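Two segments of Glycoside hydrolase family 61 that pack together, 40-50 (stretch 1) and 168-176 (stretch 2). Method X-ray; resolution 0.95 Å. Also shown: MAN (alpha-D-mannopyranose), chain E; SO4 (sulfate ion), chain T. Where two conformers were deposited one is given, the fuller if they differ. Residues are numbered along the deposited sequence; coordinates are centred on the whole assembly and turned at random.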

ATOM      1  N   ASP A  40      10.478  13.929   1.821  1.00  4.84           N
ATOM      2  CA  ASP A  40      11.779  13.370   1.496  1.00  5.39           C
ATOM      3  C   ASP A  40      11.693  12.017   0.799  1.00  4.73           C
ATOM      4  O   ASP A  40      12.725  11.373   0.636  1.00  5.44           O
ATOM      5  CB  ASP A  40      12.628  13.249   2.761  1.00  6.84           C
ATOM      6  CG  ASP A  40      12.083  12.254   3.770  1.00  7.29           C
ATOM      7  OD1 ASP A  40      10.933  11.784   3.604  1.00  7.25           O
ATOM      8  OD2 ASP A  40      12.778  12.003   4.762  1.00 12.08           O
ATOM      9  N   ASN A  41      10.492  11.586   0.406  1.00  4.55           N
ATOM     10  CA  ASN A  41      10.288  10.251  -0.188  1.00  4.83           C
ATOM     11  C   ASN A  41      10.634   9.124   0.799  1.00  4.67           C
ATOM     12  O   ASN A  41      10.830   7.965   0.373  1.00  5.03           O
ATOM     13  CB  ASN A  41      11.065  10.081  -1.491  1.00  5.04           C
ATOM     14  CG  ASN A  41      10.356  10.647  -2.684  1.00  5.11           C
ATOM     15  OD1 ASN A  41       9.123  10.800  -2.690  1.00  5.57           O
ATOM     16  ND2 ASN A  41      11.118  10.903  -3.725  1.00  5.86           N
ATOM     17  N   GLY A  42      10.633   9.426   2.090  1.00  4.74           N
ATOM     18  CA  GLY A  42      11.111   8.476   3.078  1.00  4.91           C
ATOM     19  C   GLY A  42      10.052   7.557   3.670  1.00  4.26           C
ATOM     20  O   GLY A  42       9.020   7.255   3.043  1.00  4.25           O
ATOM     21  N   PHE A  43      10.386   7.051   4.853  1.00  4.73           N
ATOM     22  CA  PHE A  43       9.786   5.867   5.419  1.00  4.60           C
ATOM     23  C   PHE A  43       9.317   6.106   6.856  1.00  4.54           C
ATOM     24  O   PHE A  43       9.649   7.083   7.503  1.00  5.52           O
ATOM     25  CB  PHE A  43      10.799   4.702   5.368  1.00  4.70           C
ATOM     26  CG  PHE A  43      12.139   5.049   5.990  1.00  5.11           C
ATOM     27  CD1 PHE A  43      12.326   5.015   7.358  1.00  5.75           C
ATOM     28  CD2 PHE A  43      13.217   5.413   5.168  1.00  5.67           C
ATOM     29  CE1 PHE A  43      13.556   5.366   7.892  1.00  6.75           C
ATOM     30  CE2 PHE A  43      14.435   5.773   5.714  1.00  7.03           C
ATOM     31  CZ  PHE A  43      14.613   5.748   7.079  1.00  7.11           C
ATOM     32  N   VAL A  44       8.566   5.113   7.335  1.00  4.27           N
ATOM     33  CA  VAL A  44       8.218   4.944   8.744  1.00  4.46           C
ATOM     34  C   VAL A  44       9.037   3.795   9.291  1.00  4.45           C
ATOM     35  O   VAL A  44       9.121   2.729   8.661  1.00  5.29           O
ATOM     36  CB  VAL A  44       6.695   4.695   8.909  1.00  4.54           C
ATOM     37  CG1 VAL A  44       6.346   4.592  10.382  1.00  4.96           C
ATOM     38  CG2 VAL A  44       5.882   5.771   8.230  1.00  5.20           C
ATOM     39  N   SER A  45       9.681   3.999  10.439  0.95  4.68           N
ATOM     40  CA  SER A  45      10.548   3.001  11.028  0.95  4.97           C
ATOM     41  C   SER A  45       9.816   2.183  12.078  0.95  4.57           C
ATOM     42  O   SER A  45       8.753   2.571  12.579  0.95  4.73           O
ATOM     43  CB  SER A  45      11.747   3.700  11.715  0.95  5.96           C
ATOM     44  OG  SER A  45      12.559   4.386  10.816  0.95  6.23           O
ATOM     45  N   PRO A  46      10.420   1.056  12.517  1.00  4.70           N
ATOM     46  CA  PRO A  46       9.798   0.230  13.555  1.00  4.89           C
ATOM     47  C   PRO A  46       9.503   0.958  14.862  1.00  5.25           C
ATOM     48  O   PRO A  46       8.545   0.595  15.543  1.00  5.45           O
ATOM     49  CB  PRO A  46      10.792  -0.935  13.725  1.00  5.23           C
ATOM     50  CG  PRO A  46      11.392  -1.078  12.359  1.00  5.36           C
ATOM     51  CD  PRO A  46      11.550   0.348  11.864  1.00  5.15           C
ATOM     52  N   ASP A  47      10.292   1.970  15.206  1.00  5.57           N
ATOM     53  CA  ASP A  47      10.025   2.742  16.400  0.75  6.14           C
ATOM     54  C   ASP A  47       8.759   3.608  16.282  1.00  5.86           C
ATOM     55  O   ASP A  47       8.373   4.215  17.274  1.00  7.32           O
ATOM     56  CB  ASP A  47      11.252   3.534  16.891  0.75  7.96           C
ATOM     57  CG  ASP A  47      11.680   4.678  15.946  0.75  9.72           C
ATOM     58  OD1 ASP A  47      11.030   4.928  14.956  0.75 11.75           O
ATOM     59  OD2 ASP A  47      12.742   5.292  16.143  0.75 16.67           O
ATOM     60  N   ALA A  48       8.089   3.568  15.136  1.00  5.27           N
ATOM     61  CA  ALA A  48       6.806   4.198  14.939  1.00  5.25           C
ATOM     62  C   ALA A  48       5.712   3.212  14.558  1.00  5.03           C
ATOM     63  O   ALA A  48       4.606   3.630  14.201  1.00  5.43           O
ATOM     64  CB  ALA A  48       6.917   5.352  13.941  1.00  5.33           C
ATOM     65  N   TYR A  49       5.968   1.921  14.712  1.00  4.88           N
ATOM     66  CA  TYR A  49       4.936   0.939  14.372  1.00  4.77           C
ATOM     67  C   TYR A  49       3.716   0.999  15.290  1.00  4.71           C
ATOM     68  O   TYR A  49       2.641   0.543  14.905  1.00  5.03           O
ATOM     69  CB  TYR A  49       5.499  -0.476  14.425  1.00  4.70           C
ATOM     70  CG  TYR A  49       6.369  -0.898  13.267  1.00  4.43           C
ATOM     71  CD1 TYR A  49       6.530  -0.151  12.098  1.00  4.42           C
ATOM     72  CD2 TYR A  49       7.056  -2.106  13.360  1.00  4.66           C
ATOM     73  CE1 TYR A  49       7.315  -0.612  11.044  1.00  4.45           C
ATOM     74  CE2 TYR A  49       7.827  -2.580  12.306  1.00  4.62           C
ATOM     75  CZ  TYR A  49       7.919  -1.860  11.142  1.00  4.41           C
ATOM     76  OH  TYR A  49       8.679  -2.378  10.124  1.00  4.95           O
ATOM     77  N   GLN A  50       3.896   1.518  16.518  1.00  4.89           N
ATOM     78  CA  GLN A  50       2.803   1.675  17.447  1.00  5.21           C
ATOM     79  C   GLN A  50       2.303   3.123  17.514  1.00  5.64           C
ATOM     80  O   GLN A  50       1.578   3.477  18.421  1.00  7.35           O
ATOM     81  CB  GLN A  50       3.142   1.080  18.820  1.00  5.76           C
ATOM     82  CG  GLN A  50       2.856  -0.442  18.888  1.00  6.29           C
ATOM     83  CD  GLN A  50       3.743  -1.299  17.997  1.00  6.09           C
ATOM     84  OE1 GLN A  50       4.934  -1.433  18.264  1.00  7.32           O
ATOM     85  NE2 GLN A  50       3.160  -1.883  16.961  1.00  6.18           N
TER
HETATM   86  C1  MAN E 304      -1.997   0.879  18.120  0.75  5.55           C
HETATM   87  C2  MAN E 304      -3.275   0.380  18.738  0.75  6.62           C
HETATM   88  C3  MAN E 304      -4.315   1.531  18.683  0.75  7.41           C
HETATM   89  C4  MAN E 304      -3.791   2.850  19.264  0.75  8.27           C
HETATM   90  C5  MAN E 304      -2.436   3.180  18.682  0.75  6.69           C
HETATM   91  C6  MAN E 304      -1.732   4.337  19.372  0.75  6.97           C
HETATM   92  O2  MAN E 304      -3.036   0.045  20.093  0.75  8.08           O
HETATM   93  O3  MAN E 304      -5.545   1.162  19.331  0.75  8.79           O
HETATM   94  O4  MAN E 304      -4.670   3.929  18.918  0.75  9.83           O
HETATM   95  O5  MAN E 304      -1.532   2.050  18.771  0.75  6.13           O
HETATM   96  O6  MAN E 304      -0.699   4.878  18.627  0.75  6.54           O
HETATM   97  S   SO4 T 319      19.498   4.118   2.822  0.59 18.32           S
HETATM   98  O1  SO4 T 319      20.650   3.335   2.333  0.40 22.85           O
HETATM   99  O2  SO4 T 319      20.114   5.192   3.622  0.61 21.84           O
HETATM  100  O3  SO4 T 319      18.688   4.593   1.665  0.64 20.51           O
HETATM  101  O4  SO4 T 319      18.628   3.298   3.597  0.87 17.94           O
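Stretch 2, residues 168-176: ANGAQNYPQ

How does the backbone of stretch 2 run against that of stretch 1? The two chains run antiparallel, meeting at a single beta bridge between Val-44 and Asn-173, whose CA atoms lie 5.0 Å apart. Both residues have extended backbone angles (-106/131 for Val-44, -105/139 for Asn-173), so each can turn its NH and its carbonyl to the same partner. Val-44 N donates to Asn-173 O at 2.8 Å, nearly linear at 172°, and Asn-173 N returns the bond to Val-44 O at 2.9 Å. Stretch 2 is a strand from Gln-172 onward, while stretch 1 is loop or turn apart from a short 3-10 segment at Pro-46 and Asp-47. The register runs from Phe-43 beside Tyr-174, CA to CA 5.1 Å, through Ser-45 beside Gln-172 at 5.3 Å between their CA atoms, and then jumps to Pro-46 beside Asn-169, again 5.1 Å from CA to CA.

What holds the chains together beyond the bridge, where stretch 1 turns? Asn-169, with positive phi (70/15) and a t rotamer, brings the end of its side chain to the 3-10 segment. Its OD1 accepts a hydrogen bond from Asp-47 N at 2.8 Å, and its ND2 gives a weak one to Asp-47 OD2 at 3.1 Å, so a single amide engages both the backbone and the side chain of Asp-47. Pro-46 N also lies 3.3 Å from Asn-169 OD1, but a proline nitrogen has no hydrogen to share. The proline ring instead packs on Ala-171, with Pro-46 CG 4.1 Å from Ala-171 CB. Water 1 links the chains nearby: it accepts from Ser-45 OG and donates to the carbonyl oxygens of Asn-169 and Ala-171.

How does Phe-43 sit on the strand? Its CA-to-CB bond points toward stretch 2, and its p rotamer places the ring against Gln-172 and Tyr-174. The aliphatic part of Gln-172 covers one face, with CG 3.5 Å from the centroid of the Phe-43 ring and only 9° off the normal. Phe-43 CB in turn lies over a face of Tyr-174, 3.8 Å from that ring's centroid. The two rings form an offset edge-to-face pair, the edge of Phe-43 toward the face of Tyr-174, with centroids 6.0 Å apart and planes at 73°. Within stretch 2, Tyr-174 OH donates to Gln-172 OE1 at 2.7 Å, tying together the two side chains that meet Phe-43.

What does Tyr-49 add, lying five residues beyond the bridge? Its CA-to-CB bond points sideways, yet the end of the side chain comes back to the strand, where Tyr-49 OH donates to Asn-173 OD1 at 2.7 Å. Asn-173 is thus bound through its backbone to Val-44 and through its side chain to Tyr-49. Water 2 adds a second link, donating to Tyr-49 OH and accepting from Asn-173 ND2.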

ATOM      1  N   ALA A 168      18.121  -3.640  14.736  1.00  6.38           N
ATOM      2  CA  ALA A 168      16.933  -3.103  15.379  1.00  6.71           C
ATOM      3  C   ALA A 168      16.605  -1.730  14.792  1.00  6.34           C
ATOM      4  O   ALA A 168      17.501  -0.900  14.605  1.00  6.78           O
ATOM      5  CB  ALA A 168      17.201  -2.982  16.848  1.00  8.38           C
ATOM      6  N   ASN A 169      15.336  -1.517  14.502  1.00  6.11           N
ATOM      7  CA  ASN A 169      14.861  -0.267  13.945  1.00  5.86           C
ATOM      8  C   ASN A 169      15.302  -0.017  12.513  1.00  5.73           C
ATOM      9  O   ASN A 169      15.136   1.096  12.029  1.00  6.70           O
ATOM     10  CB  ASN A 169      15.155   0.941  14.844  1.00  6.82           C
ATOM     11  CG  ASN A 169      14.169   2.063  14.627  1.00  7.04           C
ATOM     12  OD1 ASN A 169      12.997   1.857  14.428  1.00  7.74           O
ATOM     13  ND2 ASN A 169      14.633   3.301  14.711  1.00 10.18           N
ATOM     14  N   GLY A 170      15.779  -1.027  11.815  1.00  5.47           N
ATOM     15  CA  GLY A 170      16.347  -0.841  10.485  1.00  5.80           C
ATOM     16  C   GLY A 170      15.418  -0.991   9.315  1.00  5.11           C
ATOM     17  O   GLY A 170      15.675  -0.416   8.255  1.00  5.47           O
ATOM     18  N   ALA A 171      14.338  -1.752   9.460  1.00  5.18           N
ATOM     19  CA  ALA A 171      13.357  -1.893   8.381  1.00  4.72           C
ATOM     20  C   ALA A 171      12.779  -0.530   8.044  1.00  4.37           C
ATOM     21  O   ALA A 171      12.676   0.343   8.910  1.00  4.96           O
ATOM     22  CB  ALA A 171      12.240  -2.839   8.806  1.00  4.93           C
ATOM     23  N   GLN A 172      12.359  -0.368   6.783  1.00  4.23           N
ATOM     24  CA  GLN A 172      11.774   0.894   6.334  1.00  4.40           C
ATOM     25  C   GLN A 172      10.456   0.625   5.667  1.00  4.08           C
ATOM     26  O   GLN A 172      10.377  -0.113   4.690  1.00  5.02           O
ATOM     27  CB  GLN A 172      12.704   1.571   5.326  1.00  4.60           C
ATOM     28  CG  GLN A 172      14.050   1.965   5.896  1.00  5.16           C
ATOM     29  CD  GLN A 172      15.020   2.449   4.836  1.00  6.40           C
ATOM     30  OE1 GLN A 172      14.684   2.514   3.651  1.00  6.81           O
ATOM     31  NE2 GLN A 172      16.236   2.763   5.256  1.00  7.60           N
ATOM     32  N   ASN A 173       9.369   1.204   6.202  1.00  3.79           N
ATOM     33  CA  ASN A 173       8.034   0.954   5.658  1.00  3.81           C
ATOM     34  C   ASN A 173       7.581   2.178   4.869  1.00  3.84           C
ATOM     35  O   ASN A 173       7.719   3.320   5.323  1.00  4.39           O
ATOM     36  CB  ASN A 173       7.029   0.686   6.763  1.00  4.06           C
ATOM     37  CG  ASN A 173       7.264  -0.629   7.461  1.00  4.09           C
ATOM     38  OD1 ASN A 173       8.363  -0.923   7.924  1.00  4.86           O
ATOM     39  ND2 ASN A 173       6.216  -1.438   7.549  1.00  4.62           N
ATOM     40  N   TYR A 174       6.952   1.919   3.713  1.00  3.63           N
ATOM     41  CA  TYR A 174       6.501   2.982   2.820  1.00  3.55           C
ATOM     42  C   TYR A 174       5.020   2.810   2.530  1.00  3.50           C
ATOM     43  O   TYR A 174       4.610   2.450   1.395  1.00  4.35           O
ATOM     44  CB  TYR A 174       7.315   2.959   1.518  1.00  3.81           C
ATOM     45  CG  TYR A 174       8.814   3.180   1.725  1.00  3.98           C
ATOM     46  CD1 TYR A 174       9.659   2.156   2.067  1.00  4.05           C
ATOM     47  CD2 TYR A 174       9.379   4.439   1.528  1.00  4.48           C
ATOM     48  CE1 TYR A 174      11.015   2.352   2.195  1.00  4.35           C
ATOM     49  CE2 TYR A 174      10.737   4.676   1.662  1.00  4.52           C
ATOM     50  CZ  TYR A 174      11.567   3.600   1.965  1.00  4.42           C
ATOM     51  OH  TYR A 174      12.922   3.862   2.091  1.00  5.42           O
ATOM     52  N   PRO A 175       4.143   3.069   3.517  1.00  3.75           N
ATOM     53  CA  PRO A 175       2.686   2.947   3.277  1.00  3.70           C
ATOM     54  C   PRO A 175       2.161   4.134   2.488  1.00  3.49           C
ATOM     55  O   PRO A 175       2.611   5.280   2.648  1.00  4.19           O
ATOM     56  CB  PRO A 175       2.108   2.930   4.706  1.00  4.30           C
ATOM     57  CG  PRO A 175       3.118   3.743   5.503  1.00  4.31           C
ATOM     58  CD  PRO A 175       4.454   3.362   4.919  1.00  4.09           C
ATOM     59  N   GLN A 176       1.129   3.834   1.687  1.00  3.51           N
ATOM     60  CA  GLN A 176       0.447   4.834   0.853  1.00  3.68           C
ATOM     61  C   GLN A 176      -1.046   4.470   0.868  1.00  3.96           C
ATOM     62  O   GLN A 176      -1.412   3.365   0.463  1.00  4.18           O
ATOM     63  CB  GLN A 176       0.981   4.762  -0.584  1.00  4.00           C
ATOM     64  CG  GLN A 176       2.473   5.062  -0.735  1.00  4.09           C
ATOM     65  CD  GLN A 176       2.755   6.528  -0.765  1.00  4.48           C
ATOM     66  OE1 GLN A 176       2.860   7.143  -1.843  1.00  5.34           O
ATOM     67  NE2 GLN A 176       2.869   7.144   0.404  1.00  4.62           N
TER
HETATM   68  O   HOH W   1      14.215   2.431   9.846  0.89  6.65           O
HETATM   69  O   HOH W   2       6.703  -4.142   8.743  0.30  4.06           O